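Local coordinates for pyridoxal kinase (Entamoeba histolytica, PDB 4S1H), which binds ADP and magnesium and probably catalyses the ATP-dependent phosphorylation of pyridoxal, as a member of the ribokinase clan, at residues 4-9 with 34-39; 78-83 with 220-225; 184-189 with 205-210; 241-246 with 271-276. One frame throughout, in Å; residues are numbered along the deposited sequence.

Contact 1 of 4, residues 4-9 with 34-39; sequences KVLTIS and IFVLTT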
# COMPACT_ATOMS: atom_id res chain seq x y z
N LYS A 4 -13.19 -1.15 -7.58
CA LYS A 4 -13.93 0.04 -8.03
C LYS A 4 -12.99 1.11 -8.57
O LYS A 4 -13.41 1.94 -9.40
CB LYS A 4 -14.77 0.56 -6.88
CG LYS A 4 -15.66 1.74 -7.24
CD LYS A 4 -16.60 2.14 -6.12
CE LYS A 4 -17.72 1.14 -5.92
NZ LYS A 4 -18.77 1.72 -5.04
N VAL A 5 -11.75 1.15 -8.06
CA VAL A 5 -10.78 2.17 -8.43
C VAL A 5 -9.52 1.54 -8.99
O VAL A 5 -9.07 0.51 -8.49
CB VAL A 5 -10.36 3.04 -7.20
CG1 VAL A 5 -9.36 4.13 -7.59
CG2 VAL A 5 -11.60 3.64 -6.55
N LEU A 6 -8.94 2.18 -10.00
CA LEU A 6 -7.59 1.85 -10.46
C LEU A 6 -6.76 3.09 -10.31
O LEU A 6 -7.16 4.17 -10.78
CB LEU A 6 -7.60 1.38 -11.91
CG LEU A 6 -6.29 1.31 -12.65
CD1 LEU A 6 -5.43 0.20 -12.04
CD2 LEU A 6 -6.56 1.07 -14.13
N THR A 7 -5.64 2.95 -9.62
CA THR A 7 -4.77 4.09 -9.36
C THR A 7 -3.33 3.74 -9.70
O THR A 7 -2.77 2.71 -9.26
CB THR A 7 -4.92 4.65 -7.92
OG1 THR A 7 -3.85 5.57 -7.65
CG2 THR A 7 -4.91 3.58 -6.90
N ILE A 8 -2.74 4.59 -10.51
CA ILE A 8 -1.43 4.39 -11.09
C ILE A 8 -0.56 5.53 -10.64
O ILE A 8 -0.76 6.69 -11.05
CB ILE A 8 -1.54 4.37 -12.65
CG1 ILE A 8 -2.48 3.26 -13.13
CG2 ILE A 8 -0.16 4.28 -13.29
CD1 ILE A 8 -2.84 3.31 -14.61
N SER A 9 0.41 5.26 -9.78
CA SER A 9 1.25 6.31 -9.22
C SER A 9 2.46 5.71 -8.52
O SER A 9 2.68 4.49 -8.58
CB SER A 9 0.45 7.21 -8.27
OG SER A 9 1.21 8.37 -7.93
N ILE A 34 -7.25 -1.13 -7.08
CA ILE A 34 -6.05 -1.66 -7.67
C ILE A 34 -4.99 -0.57 -7.62
O ILE A 34 -5.23 0.55 -8.07
CB ILE A 34 -6.30 -2.08 -9.14
CG1 ILE A 34 -7.44 -3.10 -9.25
CG2 ILE A 34 -5.01 -2.59 -9.77
CD1 ILE A 34 -7.90 -3.32 -10.69
N PHE A 35 -3.80 -0.91 -7.11
CA PHE A 35 -2.69 0.03 -6.99
C PHE A 35 -1.52 -0.43 -7.86
O PHE A 35 -0.71 -1.29 -7.45
CB PHE A 35 -2.25 0.21 -5.54
CG PHE A 35 -3.35 0.66 -4.62
CD1 PHE A 35 -4.20 -0.27 -3.99
CD2 PHE A 35 -3.56 2.02 -4.38
CE1 PHE A 35 -5.21 0.16 -3.14
CE2 PHE A 35 -4.56 2.42 -3.50
CZ PHE A 35 -5.41 1.51 -2.92
N VAL A 36 -1.45 0.07 -9.08
CA VAL A 36 -0.38 -0.21 -9.97
C VAL A 36 0.72 0.81 -9.72
O VAL A 36 0.51 2.00 -9.75
CB VAL A 36 -0.81 -0.20 -11.45
CG1 VAL A 36 0.39 -0.44 -12.35
CG2 VAL A 36 -1.91 -1.22 -11.69
N LEU A 37 1.92 0.35 -9.45
CA LEU A 37 3.05 1.23 -9.11
C LEU A 37 3.83 1.70 -10.34
O LEU A 37 4.01 0.98 -11.32
CB LEU A 37 4.01 0.51 -8.14
CG LEU A 37 3.32 -0.19 -6.96
CD1 LEU A 37 4.41 -0.78 -6.07
CD2 LEU A 37 2.36 0.70 -6.19
N THR A 38 4.30 2.94 -10.30
CA THR A 38 5.17 3.46 -11.35
C THR A 38 6.64 3.60 -10.90
O THR A 38 7.52 3.88 -11.74
CB THR A 38 4.74 4.86 -11.82
OG1 THR A 38 4.80 5.76 -10.72
CG2 THR A 38 3.33 4.84 -12.34
N THR A 39 6.89 3.43 -9.60
CA THR A 39 8.23 3.38 -8.99
C THR A 39 8.24 2.40 -7.84
O THR A 39 7.19 2.07 -7.31
CB THR A 39 8.69 4.73 -8.41
OG1 THR A 39 7.95 5.06 -7.22
CG2 THR A 39 8.52 5.87 -9.42
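Val5 and Ile34 open a parallel strand pair in which the backbone does most of the joining. Ile34 N donates to Val5 O at 2.8 Å, almost straight at 172°, and the ladder continues from Thr7 N to Ile34 O, Val36 N to Thr7 O and, at a longer 3.3 Å, Ser9 N to Val36 O. The last rung, Thr38 N to Ser9 O, is short at 2.8 Å, yet its donor stands 48° out of the carbonyl plane, just where regular pairing ends. Between the rungs CA-H groups supplement the ladder: Leu37 CA lies 3.3 Å from Ser9 O.

Side chains meet on both faces. On the one carrying Leu6, Ile8, Ile34 and Val36, Leu6 CD1 reaches across to Ile34 CG2 at 3.6 Å and also meets Val36 CG2; Ile8 and Val36 run side by side. On the other face the methyl of Thr7, CG2, sits obliquely against the Phe35 ring, 3.3 Å from CD2. With Thr7 OG1 anti to the backbone N (chi1 168°), CG2 lies between the backbone N and the carbonyl carbon and meets the ring, while the hydroxyl bonds to Asn19 and Tyr222.

These strands belong to a beta-alpha-beta unit whose connecting helix 18-28 covers Phe35 and Leu37, while helix 57-69 packs on Ile8, Ile34 and Val36. Strand 78-81 flanks strand 5-9, and Tyr11 of the second subunit bonds Phe35 O.

Contact 2 of 4, residues 78-83 with 220-225; sequences FLVTGY and LTYILL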
# COMPACT_ATOMS: atom_id res chain seq x y z
N PHE A 78 -13.68 4.39 -11.40
CA PHE A 78 -12.84 5.53 -11.06
C PHE A 78 -11.41 5.22 -11.39
O PHE A 78 -10.92 4.11 -11.11
CB PHE A 78 -12.98 5.89 -9.57
CG PHE A 78 -14.37 6.27 -9.19
CD1 PHE A 78 -14.78 7.62 -9.31
CD2 PHE A 78 -15.27 5.33 -8.78
CE1 PHE A 78 -16.08 7.99 -8.99
CE2 PHE A 78 -16.58 5.67 -8.47
CZ PHE A 78 -16.97 7.00 -8.56
N LEU A 79 -10.73 6.21 -11.97
CA LEU A 79 -9.35 6.10 -12.32
C LEU A 79 -8.60 7.26 -11.75
O LEU A 79 -9.12 8.38 -11.78
CB LEU A 79 -9.24 6.11 -13.83
CG LEU A 79 -7.86 5.97 -14.43
CD1 LEU A 79 -7.28 4.60 -14.15
CD2 LEU A 79 -8.00 6.17 -15.91
N VAL A 80 -7.41 7.00 -11.22
CA VAL A 80 -6.50 8.07 -10.75
C VAL A 80 -5.14 7.83 -11.31
O VAL A 80 -4.66 6.67 -11.31
CB VAL A 80 -6.37 8.13 -9.22
CG1 VAL A 80 -5.39 9.21 -8.78
CG2 VAL A 80 -7.71 8.35 -8.58
N THR A 81 -4.50 8.88 -11.78
CA THR A 81 -3.10 8.83 -12.12
C THR A 81 -2.36 9.86 -11.32
O THR A 81 -2.91 10.96 -11.02
CB THR A 81 -2.85 8.94 -13.64
OG1 THR A 81 -3.24 10.24 -14.07
CG2 THR A 81 -3.60 7.87 -14.43
N GLY A 82 -1.11 9.55 -10.99
CA GLY A 82 -0.23 10.42 -10.26
C GLY A 82 1.10 10.55 -10.94
O GLY A 82 1.20 11.03 -12.11
N TYR A 83 2.15 10.15 -10.23
CA TYR A 83 3.52 10.35 -10.67
C TYR A 83 3.93 9.33 -11.71
O TYR A 83 3.65 8.14 -11.52
CB TYR A 83 4.49 10.27 -9.49
CG TYR A 83 5.93 10.41 -9.88
CD1 TYR A 83 6.50 11.68 -10.04
CD2 TYR A 83 6.73 9.29 -10.09
CE1 TYR A 83 7.83 11.81 -10.41
CE2 TYR A 83 8.05 9.42 -10.44
CZ TYR A 83 8.60 10.67 -10.60
OH TYR A 83 9.92 10.80 -10.95
N LEU A 220 -4.48 15.04 -0.53
CA LEU A 220 -5.69 15.75 -0.99
C LEU A 220 -6.45 14.98 -2.08
O LEU A 220 -7.68 14.82 -2.00
CB LEU A 220 -5.36 17.18 -1.51
CG LEU A 220 -6.52 17.99 -2.16
CD1 LEU A 220 -7.69 18.15 -1.21
CD2 LEU A 220 -6.00 19.32 -2.64
N THR A 221 -5.72 14.52 -3.09
CA THR A 221 -6.28 13.82 -4.21
C THR A 221 -7.10 12.61 -3.73
O THR A 221 -8.25 12.44 -4.17
CB THR A 221 -5.17 13.33 -5.14
OG1 THR A 221 -4.58 14.45 -5.82
CG2 THR A 221 -5.66 12.32 -6.17
N TYR A 222 -6.54 11.79 -2.84
CA TYR A 222 -7.26 10.55 -2.44
C TYR A 222 -8.39 10.79 -1.45
O TYR A 222 -9.40 10.11 -1.52
CB TYR A 222 -6.29 9.48 -1.94
CG TYR A 222 -5.44 8.99 -3.08
CD1 TYR A 222 -5.97 8.15 -4.07
CD2 TYR A 222 -4.12 9.38 -3.20
CE1 TYR A 222 -5.18 7.72 -5.15
CE2 TYR A 222 -3.34 8.97 -4.27
CZ TYR A 222 -3.88 8.15 -5.24
OH TYR A 222 -3.13 7.73 -6.30
N ILE A 223 -8.29 11.81 -0.61
CA ILE A 223 -9.42 12.14 0.28
C ILE A 223 -10.57 12.70 -0.58
O ILE A 223 -11.73 12.29 -0.43
CB ILE A 223 -9.06 13.10 1.42
CG1 ILE A 223 -7.97 12.47 2.33
CG2 ILE A 223 -10.30 13.39 2.26
CD1 ILE A 223 -7.36 13.42 3.34
N LEU A 224 -10.25 13.66 -1.44
CA LEU A 224 -11.25 14.22 -2.38
C LEU A 224 -11.96 13.14 -3.19
O LEU A 224 -13.19 13.05 -3.20
CB LEU A 224 -10.55 15.20 -3.33
CG LEU A 224 -11.38 15.71 -4.50
CD1 LEU A 224 -12.59 16.46 -3.99
CD2 LEU A 224 -10.49 16.56 -5.38
N LEU A 225 -11.18 12.24 -3.81
CA LEU A 225 -11.76 11.14 -4.60
C LEU A 225 -12.63 10.22 -3.77
O LEU A 225 -13.69 9.82 -4.21
CB LEU A 225 -10.65 10.29 -5.21
CG LEU A 225 -11.14 9.13 -6.08
CD1 LEU A 225 -11.67 9.66 -7.41
CD2 LEU A 225 -10.03 8.12 -6.26
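Thr221 is the first residue of helix segment 220-225 to meet strand 78-81, its methyl CG2 lying 4.1 Å from Val80 CG1. The hydroxyl is engaged elsewhere: OG1 bonds to Gly217 O within the helix and weakly to Asp111, a magnesium ligand, so this turn borders the metal site.

Tyr222 follows. Its side chain leaves the helix beside the strand rather than at it, but the long ring brings the phenol end over, crossing Val80 obliquely, with Val80 CG1 3.7 Å from OH and 3.9 Å from CE1. The hydroxyl is satisfied by Thr7 on strand 5-9, which probably helps hold the ring end.

One turn later Leu225 completes the contact. Its CG is anti to the backbone N (chi1 -178°), and the two methyls divide the work. The Leu225 and Val80 side chains slide past each other in opposite directions, CD2 standing 3.3 Å from Val80 CG2, tighter than usual for two carbons, while CD1 meets Phe78 CD1 obliquely at 4.2 Å.

Val80 is thus held at both methyls, CG1 by the two earlier residues and CG2 by the leucine. No hydrogen bond crosses between the segments; helix 216-229 is held against the sheet here by shape and apolar burial, the hydroxyls of Thr221 and Tyr222 being bonded elsewhere.

Contact 3 of 4, residues 184-189 with 205-210; sequences GNDIIL and KIPRIE. With ADP (adenosine-5'-diphosphate), chain C.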
# COMPACT_ATOMS: atom_id res chain seq x y z
N GLY A 184 0.14 36.08 -0.37
CA GLY A 184 0.65 36.52 0.95
C GLY A 184 1.11 35.35 1.81
O GLY A 184 1.99 34.59 1.40
N ASN A 185 0.51 35.19 3.00
CA ASN A 185 0.73 34.02 3.87
C ASN A 185 -0.46 33.05 3.85
O ASN A 185 -0.65 32.26 4.79
CB ASN A 185 1.00 34.44 5.31
CG ASN A 185 2.22 35.34 5.43
OD1 ASN A 185 3.07 35.39 4.53
ND2 ASN A 185 2.33 36.02 6.56
N ASP A 186 -1.26 33.15 2.79
CA ASP A 186 -2.30 32.20 2.52
C ASP A 186 -1.96 31.42 1.27
O ASP A 186 -1.11 31.81 0.46
CB ASP A 186 -3.66 32.88 2.34
CG ASP A 186 -4.07 33.68 3.56
OD1 ASP A 186 -4.16 33.08 4.66
OD2 ASP A 186 -4.28 34.91 3.42
N ILE A 187 -2.65 30.31 1.15
CA ILE A 187 -2.71 29.48 -0.02
C ILE A 187 -4.14 29.64 -0.52
O ILE A 187 -5.09 29.37 0.24
CB ILE A 187 -2.43 28.01 0.41
CG1 ILE A 187 -0.95 27.87 0.84
CG2 ILE A 187 -2.78 27.02 -0.70
CD1 ILE A 187 -0.65 26.53 1.50
N ILE A 188 -4.32 29.99 -1.79
CA ILE A 188 -5.65 29.95 -2.41
C ILE A 188 -5.80 28.73 -3.29
O ILE A 188 -4.90 28.40 -4.05
CB ILE A 188 -5.94 31.18 -3.30
CG1 ILE A 188 -5.55 32.43 -2.57
CG2 ILE A 188 -7.40 31.17 -3.72
CD1 ILE A 188 -6.19 32.61 -1.21
N LEU A 189 -6.92 28.03 -3.11
CA LEU A 189 -7.35 26.97 -3.97
C LEU A 189 -8.41 27.55 -4.89
O LEU A 189 -9.25 28.31 -4.44
CB LEU A 189 -7.88 25.80 -3.14
CG LEU A 189 -8.60 24.66 -3.83
CD1 LEU A 189 -8.27 23.33 -3.12
CD2 LEU A 189 -10.10 24.89 -3.88
N LYS A 205 -9.61 30.05 0.84
CA LYS A 205 -8.40 30.64 1.42
C LYS A 205 -7.94 29.79 2.62
O LYS A 205 -8.72 29.55 3.55
CB LYS A 205 -8.66 32.08 1.84
CG LYS A 205 -7.41 32.82 2.30
CD LYS A 205 -7.72 34.22 2.81
CE LYS A 205 -8.41 35.10 1.81
NZ LYS A 205 -7.73 35.18 0.49
N ILE A 206 -6.69 29.35 2.58
CA ILE A 206 -6.11 28.46 3.59
C ILE A 206 -4.88 29.13 4.21
O ILE A 206 -3.96 29.46 3.49
CB ILE A 206 -5.66 27.16 2.93
CG1 ILE A 206 -6.86 26.47 2.26
CG2 ILE A 206 -5.00 26.23 3.95
CD1 ILE A 206 -6.52 25.72 0.99
N PRO A 207 -4.85 29.29 5.55
CA PRO A 207 -3.65 29.90 6.17
C PRO A 207 -2.48 28.97 6.03
O PRO A 207 -2.65 27.77 6.24
CB PRO A 207 -4.04 30.05 7.64
CG PRO A 207 -5.53 30.06 7.66
CD PRO A 207 -5.95 29.14 6.54
N ARG A 208 -1.33 29.49 5.63
CA ARG A 208 -0.16 28.63 5.46
C ARG A 208 0.36 28.18 6.83
O ARG A 208 0.48 28.99 7.74
CB ARG A 208 0.97 29.33 4.70
CG ARG A 208 2.07 28.35 4.27
CD ARG A 208 3.27 29.09 3.65
NE ARG A 208 3.08 29.42 2.25
CZ ARG A 208 3.01 28.53 1.26
NH1 ARG A 208 3.10 27.22 1.49
NH2 ARG A 208 2.84 28.96 0.01
N ILE A 209 0.66 26.90 6.95
CA ILE A 209 1.34 26.33 8.10
C ILE A 209 2.81 26.26 7.71
O ILE A 209 3.13 25.83 6.60
CB ILE A 209 0.80 24.92 8.43
CG1 ILE A 209 -0.68 25.00 8.84
CG2 ILE A 209 1.64 24.27 9.51
CD1 ILE A 209 -1.38 23.66 8.94
N GLU A 210 3.70 26.68 8.60
CA GLU A 210 5.13 26.73 8.28
C GLU A 210 5.71 25.36 7.93
O GLU A 210 5.48 24.38 8.65
CB GLU A 210 5.94 27.35 9.42
CG GLU A 210 5.85 28.87 9.48
CD GLU A 210 6.29 29.55 8.19
OE1 GLU A 210 7.22 29.05 7.51
OE2 GLU A 210 5.70 30.60 7.84
PB ADP C . 1.37 19.50 -3.96
O1B ADP C . 2.27 20.70 -4.09
O2B ADP C . 1.96 18.38 -3.11
O3B ADP C . 0.80 19.10 -5.29
PA ADP C . -0.24 21.47 -2.57
O1A ADP C . -1.10 22.18 -3.58
O2A ADP C . 1.03 22.10 -2.11
O3A ADP C . 0.09 19.98 -3.11
O5' ADP C . -1.11 21.12 -1.29
C5' ADP C . -2.34 20.43 -1.32
C4' ADP C . -3.17 20.96 -0.19
O4' ADP C . -2.47 20.76 1.04
C3' ADP C . -3.38 22.46 -0.31
O3' ADP C . -4.57 22.76 -1.05
C2' ADP C . -3.45 22.89 1.13
O2' ADP C . -4.77 22.69 1.62
C1' ADP C . -2.53 21.92 1.85
N9 ADP C . -1.16 22.43 2.11
C8 ADP C . -0.01 22.15 1.49
N7 ADP C . 1.04 22.80 2.04
C5 ADP C . 0.54 23.52 3.07
C6 ADP C . 1.10 24.43 4.10
N6 ADP C . 2.42 24.70 4.11
N1 ADP C . 0.23 24.97 4.98
C2 ADP C . -1.11 24.70 4.95
N3 ADP C . -1.67 23.87 4.05
C4 ADP C . -0.90 23.27 3.11
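Ile187 and Ile206 form the hydrogen-bonded pair of this antiparallel ladder: Ile187 N donates to Ile206 O at 2.8 Å with an angle of 173°, in the carbonyl plane, and Ile206 N returns a bond to Ile187 O. Beyond the strand end Arg208 N reaches Asn185 O at 3.0 Å.

Apolar contacts lie on both faces. Ile187 and Ile206 meet through their CB atoms, and Ile206 CD1 also approaches Leu189 CB. Opposite them, the Ile188 side chain lies alongside that of Lys205, whose chain bends at chi3 and again at chi4 (-52°), which sets NZ 3.4 Å from Ile188 CD1. Ile187 crosses Arg208 at about a right angle, its CG1 over one guanidinium face toward the rim.

Charge adds little direct bonding: Asp186 OD2 and Lys205 NZ are 4.5 Å apart, beyond a salt bridge, and the carboxylate instead rests against the aliphatic CG and CD of the lysine.

The adenine is met by backbone and side chain alike. Ile209 N donates to ADP N1 at 2.8 Å and ADP N6 donates to Ile209 O, a paired recognition of the adenine edge, while Ile187 CD1 touches ring atoms C4 and C5. The beta hairpin and the residues just after it form part of the adenine pocket wall in this ribokinase-like fold.

Contact 4 of 4, residues 241-246 with 271-276; sequences AISTLQ and EESFTI. With ADP (adenosine-5'-diphosphate), chain C.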
# COMPACT_ATOMS: atom_id res chain seq x y z
N ALA A 241 -11.90 17.51 2.32
CA ALA A 241 -10.54 17.09 2.05
C ALA A 241 -9.53 18.12 2.55
O ALA A 241 -8.58 17.76 3.25
CB ALA A 241 -10.35 16.78 0.57
N ILE A 242 -9.79 19.41 2.29
CA ILE A 242 -8.88 20.46 2.72
C ILE A 242 -8.90 20.59 4.24
O ILE A 242 -7.85 20.80 4.85
CB ILE A 242 -9.26 21.81 2.06
CG1 ILE A 242 -9.05 21.68 0.54
CG2 ILE A 242 -8.56 23.02 2.70
CD1 ILE A 242 -7.66 21.85 0.01
N SER A 243 -10.06 20.39 4.84
CA SER A 243 -10.22 20.42 6.29
C SER A 243 -9.47 19.31 6.96
O SER A 243 -8.73 19.56 7.92
CB SER A 243 -11.70 20.44 6.69
OG SER A 243 -12.33 21.61 6.17
N THR A 244 -9.64 18.09 6.45
CA THR A 244 -8.93 16.94 6.99
C THR A 244 -7.42 17.11 6.84
O THR A 244 -6.66 16.84 7.76
CB THR A 244 -9.44 15.66 6.33
OG1 THR A 244 -10.82 15.50 6.67
CG2 THR A 244 -8.65 14.43 6.79
N LEU A 245 -7.00 17.66 5.70
CA LEU A 245 -5.56 17.92 5.49
C LEU A 245 -4.99 18.92 6.49
O LEU A 245 -3.86 18.75 6.98
CB LEU A 245 -5.32 18.37 4.05
CG LEU A 245 -3.94 18.26 3.41
CD1 LEU A 245 -3.11 17.05 3.82
CD2 LEU A 245 -4.14 18.25 1.90
N GLN A 246 -5.73 19.99 6.81
CA GLN A 246 -5.26 20.94 7.84
C GLN A 246 -5.06 20.24 9.16
O GLN A 246 -4.06 20.44 9.84
CB GLN A 246 -6.22 22.13 8.03
CG GLN A 246 -6.12 23.19 6.97
CD GLN A 246 -4.73 23.80 6.86
OE1 GLN A 246 -3.92 23.44 6.02
NE2 GLN A 246 -4.43 24.74 7.75
N GLU A 271 -16.09 17.28 8.93
CA GLU A 271 -16.01 18.74 9.19
C GLU A 271 -15.61 19.49 7.92
O GLU A 271 -14.72 19.07 7.18
CB GLU A 271 -15.01 19.06 10.31
CG GLU A 271 -15.27 20.41 10.96
CD GLU A 271 -14.23 20.85 11.97
OE1 GLU A 271 -13.09 20.33 11.98
OE2 GLU A 271 -14.56 21.77 12.73
N GLU A 272 -16.34 20.57 7.66
CA GLU A 272 -16.07 21.45 6.54
C GLU A 272 -15.77 22.81 7.15
O GLU A 272 -16.67 23.64 7.30
CB GLU A 272 -17.28 21.46 5.60
CG GLU A 272 -17.53 20.08 5.02
CD GLU A 272 -18.69 19.99 4.06
OE1 GLU A 272 -19.10 21.04 3.52
OE2 GLU A 272 -19.16 18.84 3.84
N SER A 273 -14.50 23.02 7.47
CA SER A 273 -14.03 24.14 8.27
C SER A 273 -13.78 25.42 7.49
O SER A 273 -13.53 26.46 8.11
CB SER A 273 -12.70 23.80 8.94
OG SER A 273 -12.68 22.49 9.36
N PHE A 274 -13.78 25.35 6.16
CA PHE A 274 -13.45 26.53 5.34
C PHE A 274 -14.68 27.03 4.66
O PHE A 274 -15.69 26.37 4.56
CB PHE A 274 -12.39 26.17 4.30
CG PHE A 274 -11.07 25.85 4.90
CD1 PHE A 274 -10.74 24.56 5.30
CD2 PHE A 274 -10.15 26.88 5.11
CE1 PHE A 274 -9.52 24.32 5.87
CE2 PHE A 274 -8.93 26.63 5.67
CZ PHE A 274 -8.61 25.35 6.05
N THR A 275 -14.59 28.27 4.20
CA THR A 275 -15.66 28.91 3.49
C THR A 275 -15.45 28.69 2.00
O THR A 275 -14.36 28.95 1.48
CB THR A 275 -15.68 30.42 3.83
OG1 THR A 275 -15.85 30.58 5.24
CG2 THR A 275 -16.79 31.13 3.10
N ILE A 276 -16.51 28.24 1.33
CA ILE A 276 -16.58 28.20 -0.13
C ILE A 276 -16.94 29.59 -0.61
O ILE A 276 -18.04 30.10 -0.33
CB ILE A 276 -17.69 27.23 -0.62
CG1 ILE A 276 -17.34 25.81 -0.18
CG2 ILE A 276 -17.87 27.29 -2.14
CD1 ILE A 276 -16.01 25.33 -0.67
PB ADP C . 1.37 19.50 -3.96
O1B ADP C . 2.27 20.70 -4.09
O2B ADP C . 1.96 18.38 -3.11
O3B ADP C . 0.80 19.10 -5.29
PA ADP C . -0.24 21.47 -2.57
O1A ADP C . -1.10 22.18 -3.58
O2A ADP C . 1.03 22.10 -2.11
O3A ADP C . 0.09 19.98 -3.11
O5' ADP C . -1.11 21.12 -1.29
C5' ADP C . -2.34 20.43 -1.32
C4' ADP C . -3.17 20.96 -0.19
O4' ADP C . -2.47 20.76 1.04
C3' ADP C . -3.38 22.46 -0.31
O3' ADP C . -4.57 22.76 -1.05
C2' ADP C . -3.45 22.89 1.13
O2' ADP C . -4.77 22.69 1.62
C1' ADP C . -2.53 21.92 1.85
N9 ADP C . -1.16 22.43 2.11
C8 ADP C . -0.01 22.15 1.49
N7 ADP C . 1.04 22.80 2.04
C5 ADP C . 0.54 23.52 3.07
C6 ADP C . 1.10 24.43 4.10
N6 ADP C . 2.42 24.70 4.11
N1 ADP C . 0.23 24.97 4.98
C2 ADP C . -1.11 24.70 4.95
N3 ADP C . -1.67 23.87 4.05
C4 ADP C . -0.90 23.27 3.11
O HOH W 1 -11.14 18.57 10.07
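Ser243 receives the loop 271-276 on the flank of helix 234-250, a helix that also lines the nucleotide pocket of this ribokinase-like fold. With OG anti to the carbonyl carbon (chi1 -61°), the serine oxygen accepts Ser273 N at 2.9 Å and 161°, and it is also hydrogen-bonded to Asn239 O one turn back in its own helix. A single buried hydroxyl therefore ties the loop backbone to the helix. Its CB meanwhile packs on Glu271 O at 3.4 Å.

Phe274 carries the apolar part. Its CG is likewise anti to the carbonyl carbon, and the ring reaches the helix with CD1, CE1 and CZ. Ile242 CG2 comes to it obliquely, 3.6 Å from CE1, the two side chains crossing at about a right angle. Gln246 CG sits at the ring edge, near its plane, 3.4 Å from CZ; beyond it the chain bends at chi2 (-59°), turning CD off the straight run. The phenyl thus touches three helix residues, Ser243 included, and its remaining surroundings include Ile204 of strand 202-207.

Ile242 branches between two tasks: while CG2 meets the ring, CD1 points on to the ribose of ADP, 3.4 Å from O3'. Leu245 CD2 also lies near the ribose, and Gln246 belongs to the ADP site. One water donates to Glu271 OE1 at 3.2 Å and, weakly, to Ser243 O.

From the N terminus, contact 1 closes the first loop, a beta-alpha-beta crossover through helix 18-28, before contact 2 opens. Contact 2 then spans 136 residues, bringing helix 216-229 back onto strand 78-81 of the central sheet, the neighbour of strand 5-9; a threonine-tyrosine hydroxyl pair joins it to contact 1. Nested within that long loop is contact 3, the hairpin at the adenine pocket. Contact 4 follows in series, closing the C-terminal loop onto helix 234-250. It touches contact 2 through Ala241 and Leu220, and contact 3 through Phe274 and Gln246, and contacts 3 and 4 both touch ADP, whereas contact 1 lies across the chain's centre from both.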